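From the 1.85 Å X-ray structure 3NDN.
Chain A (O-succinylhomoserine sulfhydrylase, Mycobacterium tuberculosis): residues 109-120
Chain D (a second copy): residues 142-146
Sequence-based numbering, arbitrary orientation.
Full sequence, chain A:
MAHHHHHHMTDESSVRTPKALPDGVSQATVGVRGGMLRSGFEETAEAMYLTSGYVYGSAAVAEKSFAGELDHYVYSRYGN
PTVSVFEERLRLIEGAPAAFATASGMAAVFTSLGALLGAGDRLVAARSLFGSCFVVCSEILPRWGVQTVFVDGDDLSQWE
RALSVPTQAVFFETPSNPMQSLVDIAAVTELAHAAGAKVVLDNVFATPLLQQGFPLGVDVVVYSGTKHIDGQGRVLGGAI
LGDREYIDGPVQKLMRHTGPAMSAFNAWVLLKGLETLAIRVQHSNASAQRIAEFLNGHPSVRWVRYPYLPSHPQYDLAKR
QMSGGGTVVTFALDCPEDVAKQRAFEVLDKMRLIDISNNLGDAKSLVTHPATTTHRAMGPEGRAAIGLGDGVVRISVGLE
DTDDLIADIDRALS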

# COMPACT_ATOMS: atom_id res chain seq x y z
N VAL A 109 -16.92 -12.24 15.71
CA VAL A 109 -17.53 -13.22 16.61
C VAL A 109 -17.69 -12.69 18.05
O VAL A 109 -18.79 -12.75 18.62
N PHE A 110 -16.60 -12.16 18.63
CA PHE A 110 -16.63 -11.67 20.01
C PHE A 110 -17.56 -10.45 20.16
O PHE A 110 -18.40 -10.40 21.08
N THR A 111 -17.43 -9.47 19.26
CA THR A 111 -18.23 -8.25 19.35
C THR A 111 -19.73 -8.52 19.10
O THR A 111 -20.58 -7.92 19.76
N SER A 112 -20.05 -9.44 18.19
CA SER A 112 -21.47 -9.73 17.88
C SER A 112 -22.16 -10.38 19.09
O SER A 112 -23.28 -9.98 19.47
N LEU A 113 -21.47 -11.36 19.70
CA LEU A 113 -21.95 -12.03 20.90
C LEU A 113 -21.96 -11.13 22.13
O LEU A 113 -22.92 -11.17 22.93
N GLY A 114 -20.91 -10.32 22.29
CA GLY A 114 -20.82 -9.36 23.39
C GLY A 114 -21.92 -8.31 23.33
O GLY A 114 -22.39 -7.81 24.36
N ALA A 115 -22.34 -7.97 22.11
CA ALA A 115 -23.44 -7.04 21.89
C ALA A 115 -24.79 -7.56 22.42
O ALA A 115 -25.68 -6.77 22.72
N LEU A 116 -24.93 -8.88 22.48
CA LEU A 116 -26.18 -9.54 22.92
C LEU A 116 -26.13 -10.00 24.38
O LEU A 116 -27.17 -10.31 24.98
N LEU A 117 -24.92 -10.06 24.94
CA LEU A 117 -24.68 -10.78 26.20
C LEU A 117 -23.89 -10.03 27.29
O LEU A 117 -22.66 -9.92 27.22
N GLY A 118 -24.61 -9.53 28.29
CA GLY A 118 -23.98 -8.97 29.50
C GLY A 118 -23.99 -9.96 30.67
O GLY A 118 -24.43 -11.11 30.53
N ALA A 119 -23.46 -9.53 31.82
CA ALA A 119 -23.51 -10.35 33.03
C ALA A 119 -24.94 -10.82 33.29
O ALA A 119 -25.87 -10.01 33.32
N GLY A 120 -25.12 -12.13 33.44
CA GLY A 120 -26.44 -12.70 33.77
C GLY A 120 -27.27 -13.21 32.59
O GLY A 120 -28.23 -13.96 32.78
N PRO D 142 -18.48 -2.37 33.71
CA PRO D 142 -19.52 -2.69 34.70
C PRO D 142 -20.66 -3.58 34.20
O PRO D 142 -21.20 -4.39 34.99
N ARG D 143 -21.01 -3.47 32.91
CA ARG D 143 -22.01 -4.36 32.31
C ARG D 143 -21.53 -5.81 32.43
O ARG D 143 -22.34 -6.73 32.55
N TRP D 144 -20.21 -5.99 32.41
CA TRP D 144 -19.61 -7.33 32.56
C TRP D 144 -19.16 -7.63 34.01
O TRP D 144 -18.32 -8.50 34.26
N GLY D 145 -19.76 -6.92 34.97
CA GLY D 145 -19.60 -7.25 36.41
C GLY D 145 -18.46 -6.62 37.20
O GLY D 145 -18.18 -7.04 38.35
N VAL D 146 -17.82 -5.61 36.62
CA VAL D 146 -16.73 -4.88 37.29
C VAL D 146 -17.27 -3.74 38.15
O VAL D 146 -18.17 -3.00 37.72

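Which side chains of chain D carry the contact? Two do most of the work, Arg143(D) and Trp144(D). Both leave the backbone sideways, yet their ends come nearer to chain A. Arg143(D) is extended, with chi1, chi2 and chi3 all t and chi4 at -91°, so its guanidinium reaches the carbonyl of Gly114(A). Trp144(D) adopts chi1 m, with chi2 at -42°, which lays its indole beside Gly114(A) and Leu117(A).

What satisfies the carbonyl of Gly114(A)? Both terminal nitrogens of Arg143(D) donate to it: NH1 and NH2 each lie 3.1 Å from Gly114(A) O, which sits at the guanidinium edge, near its plane. Within its own stretch, Gly114(A) O accepts a weak bond from Leu117(A) N at 3.4 Å; the two arginine bonds are shorter. Gly118(A) N lies over one face of the guanidinium, 3.4 Å from Arg143(D) NH2, but both are donors and no hydrogen bond forms.

How are the remaining polar groups paired? The indole Trp144(D) NE1 donates to Leu117(A) O at 3.0 Å, and the angle of 168° at the hydrogen makes this bond nearly straight. In the opposite direction, Ala119(A) N donates to Arg143(D) O at 3.1 Å. Arg143(D) therefore donates hydrogen bonds through its side chain and accepts one through its backbone carbonyl.

Where do the remaining side chains pack? Phe110(A), chi1 t, brings CZ to 4.1 Å from Trp144(D) CH2, an oblique approach at the far end of the indole. The CB of Ala119(A) points toward chain D and lies 3.4 Å from Arg143(D) O. At Gly118(A) the lack of a side chain matters: an ideal CB would lie only 3.2 Å from Arg143(D) CG. Leu116(A) and Leu117(A), both chi1 m and chi2 t, start away from chain D.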

# COMPACT_ATOMS: atom_id res chain seq x y z
CB VAL A 109 -16.74 -14.57 16.63
CG1 VAL A 109 -17.32 -15.53 17.67
CG2 VAL A 109 -16.74 -15.20 15.25
CB PHE A 110 -15.22 -11.37 20.58
CG PHE A 110 -15.26 -10.68 21.92
CD1 PHE A 110 -15.55 -11.41 23.09
CD2 PHE A 110 -15.12 -9.30 22.01
CE1 PHE A 110 -15.64 -10.79 24.32
CE2 PHE A 110 -15.21 -8.65 23.24
CZ PHE A 110 -15.48 -9.39 24.41
CB THR A 111 -17.66 -7.11 18.45
OG1 THR A 111 -16.32 -6.81 18.87
CG2 THR A 111 -18.50 -5.85 18.53
CB SER A 112 -21.61 -10.60 16.63
OG SER A 112 -21.10 -11.91 16.81
CB LEU A 113 -21.14 -13.31 21.18
CG LEU A 113 -21.31 -14.45 20.18
CD1 LEU A 113 -20.29 -15.55 20.45
CD2 LEU A 113 -22.74 -15.02 20.22
CB ALA A 115 -23.58 -6.77 20.39
CB LEU A 116 -26.49 -10.75 22.01
CG LEU A 116 -26.80 -10.51 20.52
CD1 LEU A 116 -26.75 -11.83 19.74
CD2 LEU A 116 -28.15 -9.83 20.33
CB LEU A 117 -24.01 -12.14 25.93
CG LEU A 117 -24.69 -13.18 25.02
CD1 LEU A 117 -23.66 -14.19 24.57
CD2 LEU A 117 -25.87 -13.88 25.74
CB ALA A 119 -22.95 -9.57 34.24
CB PRO D 142 -20.02 -1.30 35.13
CG PRO D 142 -18.79 -0.46 35.01
CD PRO D 142 -18.23 -0.91 33.68
CB ARG D 143 -22.26 -3.98 30.84
CG ARG D 143 -23.32 -4.84 30.12
CD ARG D 143 -23.67 -4.24 28.77
NE ARG D 143 -24.43 -5.17 27.91
CZ ARG D 143 -23.88 -6.01 27.04
NH1 ARG D 143 -22.56 -6.07 26.89
NH2 ARG D 143 -24.66 -6.79 26.29
CB TRP D 144 -18.48 -7.55 31.52
CG TRP D 144 -19.02 -7.84 30.11
CD1 TRP D 144 -20.07 -8.65 29.80
CD2 TRP D 144 -18.51 -7.34 28.85
NE1 TRP D 144 -20.27 -8.67 28.43
CE2 TRP D 144 -19.33 -7.88 27.83
CE3 TRP D 144 -17.47 -6.47 28.48
CZ2 TRP D 144 -19.13 -7.61 26.46
CZ3 TRP D 144 -17.26 -6.20 27.12
CH2 TRP D 144 -18.10 -6.76 26.12
CB VAL D 146 -15.72 -4.31 36.24
CG1 VAL D 146 -14.71 -3.36 36.88
CG2 VAL D 146 -15.00 -5.45 35.52